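Local coordinates for putative phenazine biosynthesis PhzC/PhzF protein (Clostridium difficile, PDB 4DUN) that is of unproven function but probably acts as an isomerase of the PhzF family, at residues R30-L33 with E34-Q37; W62-K66 with A67-L71. One frame throughout, in Å; residues are numbered along the deposited sequence. Where two conformers were deposited one is given.

Interaction 1 (30-33 with 34-37) comes first along the chain and starts helix 33-43; interaction 2 (62-66 with 67-71) follows as the turn between strands 57-63 and 68-69. Their centres lie about 12 Å apart, on the same side of the chain's centre, because the first turn of the helix packs against strand 57-63. Q37 joins them directly: its NE2 probably donates to T64 O at 2.9 Å, while its side chain also rests on F63. E47, the predicted active-site residue, lies about 4 Å from the side chain of T64 and about 9 Å from that of Q37, so the hairpin turn lies beside that predicted site and the helix start stands farther off.

Interaction 1. Residues R30-L33 with E34-Q37; sequences RIPL and ELMQ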
loop_
_atom_site.group_PDB
_atom_site.type_symbol
_atom_site.label_atom_id
_atom_site.label_comp_id
_atom_site.label_asym_id
_atom_site.label_seq_id
_atom_site.Cartn_x
_atom_site.Cartn_y
_atom_site.Cartn_z
ATOM N N ARG A 30 24.175 2.886 -9.105
ATOM C CA ARG A 30 23.223 1.862 -9.515
ATOM C C ARG A 30 23.037 0.838 -8.441
ATOM O O ARG A 30 23.992 0.479 -7.742
ATOM C CB ARG A 30 23.710 1.124 -10.770
ATOM C CG ARG A 30 23.911 2.017 -11.942
ATOM C CD ARG A 30 24.072 1.202 -13.191
ATOM N NE ARG A 30 24.367 2.084 -14.309
ATOM C CZ ARG A 30 23.455 2.786 -14.972
ATOM N NH1 ARG A 30 22.173 2.712 -14.631
ATOM N NH2 ARG A 30 23.818 3.570 -15.974
ATOM N N ILE A 31 21.807 0.339 -8.328
ATOM C CA ILE A 31 21.481 -0.763 -7.436
ATOM C C ILE A 31 20.788 -1.835 -8.310
ATOM O O ILE A 31 20.230 -1.489 -9.365
ATOM C CB ILE A 31 20.643 -0.329 -6.196
ATOM C CG1 ILE A 31 19.227 0.129 -6.586
ATOM C CG2 ILE A 31 21.395 0.699 -5.339
ATOM C CD1 ILE A 31 18.274 0.323 -5.399
ATOM N N PRO A 32 20.779 -3.115 -7.909
ATOM C CA PRO A 32 20.124 -4.124 -8.751
ATOM C C PRO A 32 18.636 -3.850 -8.961
ATOM O O PRO A 32 17.986 -3.310 -8.060
ATOM C CB PRO A 32 20.318 -5.418 -7.959
ATOM C CG PRO A 32 21.525 -5.175 -7.123
ATOM C CD PRO A 32 21.434 -3.737 -6.736
ATOM N N LEU A 33 18.101 -4.226 -10.144
ATOM C CA LEU A 33 16.659 -4.102 -10.442
ATOM C C LEU A 33 15.841 -4.902 -9.423
ATOM O O LEU A 33 14.751 -4.455 -9.051
ATOM C CB LEU A 33 16.322 -4.557 -11.872
ATOM C CG LEU A 33 17.019 -3.797 -13.013
ATOM C CD1 LEU A 33 16.525 -4.296 -14.369
ATOM C CD2 LEU A 33 16.813 -2.288 -12.883
ATOM N N GLU A 34 16.355 -6.076 -8.967
ATOM C CA GLU A 34 15.668 -6.895 -7.954
ATOM C C GLU A 34 15.547 -6.135 -6.618
ATOM O O GLU A 34 14.537 -6.283 -5.924
ATOM C CB GLU A 34 16.385 -8.227 -7.745
ATOM C CG GLU A 34 16.047 -9.262 -8.804
ATOM C CD GLU A 34 16.791 -10.583 -8.690
ATOM O OE1 GLU A 34 17.802 -10.640 -7.955
ATOM O OE2 GLU A 34 16.373 -11.558 -9.358
ATOM N N LEU A 35 16.560 -5.317 -6.270
ATOM C CA LEU A 35 16.506 -4.495 -5.058
ATOM C C LEU A 35 15.500 -3.339 -5.252
ATOM O O LEU A 35 14.765 -3.027 -4.312
ATOM C CB LEU A 35 17.885 -3.971 -4.656
ATOM C CG LEU A 35 17.963 -3.182 -3.316
ATOM C CD1 LEU A 35 17.352 -3.957 -2.140
ATOM C CD2 LEU A 35 19.398 -2.789 -3.005
ATOM N N MET A 36 15.445 -2.726 -6.475
ATOM C CA MET A 36 14.458 -1.670 -6.734
ATOM C C MET A 36 13.050 -2.244 -6.543
ATOM O O MET A 36 12.212 -1.598 -5.910
ATOM C CB MET A 36 14.616 -1.062 -8.142
ATOM C CG MET A 36 15.882 -0.272 -8.319
ATOM S SD MET A 36 15.916 0.374 -10.007
ATOM C CE MET A 36 17.645 0.905 -10.099
ATOM N N GLN A 37 12.801 -3.484 -7.052
ATOM C CA GLN A 37 11.500 -4.128 -6.899
ATOM C C GLN A 37 11.165 -4.350 -5.420
ATOM O O GLN A 37 10.025 -4.081 -5.012
ATOM C CB GLN A 37 11.437 -5.479 -7.660
ATOM C CG GLN A 37 10.035 -6.118 -7.610
ATOM C CD GLN A 37 8.995 -5.229 -8.247
ATOM O OE1 GLN A 37 8.892 -5.166 -9.467
ATOM N NE2 GLN A 37 8.214 -4.507 -7.438
#
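I31 and M36 meet where the chain turns into helix 33-43, with P32 at the N-cap position. The CG1 branch of I31 lies 3.8 Å from CG of M36, and its CD1 end reaches L35 CD2 at 4.1 Å, so one isoleucine touches two successive residues of the first helical turn. CG1 occupies the position between the backbone N and the carbonyl carbon (chi1 68°), which turns the branch toward the helix. L35 crosses I31 at about a right angle, and its CB also faces the proline ring at CD of P32. M36 reaches back across I31 and L33 at an oblique angle: extended beyond CG, it carries its methyl CE to I31 O at 3.6 Å, while SD passes 4.0 Å from CD2 of L33. The sulfur end thus bridges the residues flanking P32.

The backbone fixes these neighbours. P32 O accepts from M36 N at 3.1 Å, with the donor in the carbonyl plane, and takes a weak, bent second bond from L35 N. The M36 bond is the first i to i+4 bond of the helix, and L33 O, accepting from Q37 N at 3.0 Å, continues the series.

Farther out, M36 and L33 both pack on R61 of strand 57-63, and M36 also touches F63, which places this turn against that strand. On another side L35 packs on F17 of the second subunit, so the helix start also takes part in the dimer contact. R30, just ahead of the turn, forms a salt bridge with E59. At the far end of the segment the amide of Q37 turns outward to T64, while its CB stays 3.7 Å from L33 O.

Interaction 2. Residues W62-K66 with A67-L71; sequences WFTPK and AEIDL
The backbones of W62-F63 and E68-I69 run antiparallel, with F63 and E68 a non-hydrogen-bonded pair whose CA atoms lie 4.2 Å apart. I69 N donates almost straight to W62 O at 3.0 Å, and T64 N donates to A67 O nearer the turn. On the side of F63 and E68, the glutamate chain lies over one face of the phenyl ring: CB sits 3.8 Å from the ring centroid as a CH-pi contact, and the carboxylate is stacked nearly parallel to the ring, 15° between planes. With chi1 near trans (-172°) and the chain straight beyond CG, the carboxylate is laid over the ring near CZ. On the side of W62 and I69, CG1 of I69 packs against CB of W62, and I69 O lies at the indole edge, in its plane.

These residues form the end of a beta hairpin, strand 57-63 with the short strand 68-69, closed by an ST turn: T64 OG1 accepts from K66 N at 3.2 Å and also from A67 N. Two backbone amides thus grip one hydroxyl oxygen, while the T64 and I69 side chains cross at about a right angle, their CG2 methyls 3.9 Å apart.

A water near the W62-I69 pair accepts from W62 N and donates to I69 O and, at 2.8 Å, to E68 OE2. That same OE2 forms a salt bridge with R61 and accepts from Q99, which probably favours a charged carboxylate. Beyond I69, L71 C lies over one indole face toward its rim, and S100 OG bonds to D70 O.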
loop_
_atom_site.group_PDB
_atom_site.type_symbol
_atom_site.label_atom_id
_atom_site.label_comp_id
_atom_site.label_asym_id
_atom_site.label_seq_id
_atom_site.Cartn_x
_atom_site.Cartn_y
_atom_site.Cartn_z
ATOM N N TRP A 62 10.486 3.147 -13.009
ATOM C CA TRP A 62 9.345 3.075 -12.135
ATOM C C TRP A 62 8.955 1.632 -11.889
ATOM O O TRP A 62 8.932 0.839 -12.781
ATOM C CB TRP A 62 8.124 3.798 -12.696
ATOM C CG TRP A 62 8.350 5.065 -13.436
ATOM C CD1 TRP A 62 8.269 6.317 -12.943
ATOM C CD2 TRP A 62 8.648 5.202 -14.809
ATOM N NE1 TRP A 62 8.486 7.215 -13.898
ATOM C CE2 TRP A 62 8.754 6.567 -15.065
ATOM C CE3 TRP A 62 8.849 4.305 -15.844
ATOM C CZ2 TRP A 62 9.024 7.054 -16.298
ATOM C CZ3 TRP A 62 9.142 4.793 -17.053
ATOM C CH2 TRP A 62 9.231 6.150 -17.279
ATOM N N PHE A 63 8.596 1.362 -10.649
ATOM C CA PHE A 63 8.154 0.042 -10.232
ATOM C C PHE A 63 6.871 0.147 -9.451
ATOM O O PHE A 63 6.777 0.964 -8.529
ATOM C CB PHE A 63 9.223 -0.601 -9.338
ATOM C CG PHE A 63 10.454 -1.077 -10.048
ATOM C CD1 PHE A 63 11.435 -0.171 -10.458
ATOM C CD2 PHE A 63 10.675 -2.434 -10.257
ATOM C CE1 PHE A 63 12.599 -0.621 -11.093
ATOM C CE2 PHE A 63 11.848 -2.878 -10.883
ATOM C CZ PHE A 63 12.793 -1.963 -11.304
ATOM N N THR A 64 5.897 -0.704 -9.778
ATOM C CA THR A 64 4.718 -0.833 -8.924
ATOM C C THR A 64 5.167 -1.784 -7.785
ATOM O O THR A 64 6.257 -2.359 -7.899
ATOM C CB THR A 64 3.514 -1.412 -9.706
ATOM O OG1 THR A 64 3.817 -2.774 -10.023
ATOM C CG2 THR A 64 3.147 -0.597 -10.964
ATOM N N PRO A 65 4.330 -2.111 -6.782
ATOM C CA PRO A 65 4.759 -3.110 -5.781
ATOM C C PRO A 65 4.981 -4.522 -6.379
ATOM O O PRO A 65 5.502 -5.401 -5.683
ATOM C CB PRO A 65 3.580 -3.129 -4.803
ATOM C CG PRO A 65 2.987 -1.736 -4.915
ATOM C CD PRO A 65 3.030 -1.508 -6.411
ATOM N N LYS A 66 4.593 -4.734 -7.663
ATOM C CA LYS A 66 4.675 -6.035 -8.329
ATOM C C LYS A 66 5.634 -6.137 -9.529
ATOM O O LYS A 66 6.127 -7.244 -9.789
ATOM C CB LYS A 66 3.269 -6.436 -8.834
ATOM C CG LYS A 66 2.277 -6.771 -7.723
ATOM C CD LYS A 66 1.095 -7.554 -8.287
ATOM C CE LYS A 66 0.088 -7.945 -7.233
ATOM N NZ LYS A 66 -0.834 -6.828 -6.903
ATOM N N ALA A 67 5.834 -5.052 -10.312
ATOM C CA ALA A 67 6.653 -5.136 -11.522
ATOM C C ALA A 67 7.224 -3.809 -11.953
ATOM O O ALA A 67 6.692 -2.746 -11.605
ATOM C CB ALA A 67 5.814 -5.698 -12.670
ATOM N N GLU A 68 8.260 -3.872 -12.798
ATOM C CA GLU A 68 8.784 -2.673 -13.431
ATOM C C GLU A 68 7.842 -2.284 -14.575
ATOM O O GLU A 68 7.301 -3.165 -15.238
ATOM C CB GLU A 68 10.192 -2.917 -13.951
ATOM C CG GLU A 68 10.830 -1.631 -14.451
ATOM C CD GLU A 68 12.238 -1.725 -15.003
ATOM O OE1 GLU A 68 12.823 -2.832 -14.987
ATOM O OE2 GLU A 68 12.779 -0.664 -15.393
ATOM N N ILE A 69 7.605 -0.983 -14.775
ATOM C CA ILE A 69 6.708 -0.518 -15.842
ATOM C C ILE A 69 7.513 0.367 -16.782
ATOM O O ILE A 69 8.601 0.829 -16.406
ATOM C CB ILE A 69 5.423 0.153 -15.297
ATOM C CG1 ILE A 69 5.754 1.376 -14.399
ATOM C CG2 ILE A 69 4.538 -0.895 -14.596
ATOM C CD1 ILE A 69 4.555 2.208 -13.988
ATOM N N ASP A 70 6.994 0.598 -18.000
ATOM C CA ASP A 70 7.759 1.333 -19.015
ATOM C C ASP A 70 7.385 2.801 -19.189
ATOM O O ASP A 70 8.064 3.519 -19.932
ATOM C CB ASP A 70 7.640 0.614 -20.365
ATOM C CG ASP A 70 8.257 -0.774 -20.352
ATOM O OD1 ASP A 70 9.205 -1.000 -19.556
ATOM O OD2 ASP A 70 7.768 -1.643 -21.098
ATOM N N LEU A 71 6.310 3.246 -18.548
ATOM C CA LEU A 71 5.892 4.640 -18.635
ATOM C C LEU A 71 5.039 4.983 -17.440
ATOM O O LEU A 71 4.209 4.168 -17.025
ATOM C CB LEU A 71 5.107 4.908 -19.938
ATOM C CG LEU A 71 5.057 6.356 -20.447
ATOM C CD1 LEU A 71 6.453 6.874 -20.851
ATOM C CD2 LEU A 71 4.158 6.460 -21.661
HETATM O O HOH W 1 11.084 1.569 -15.647
#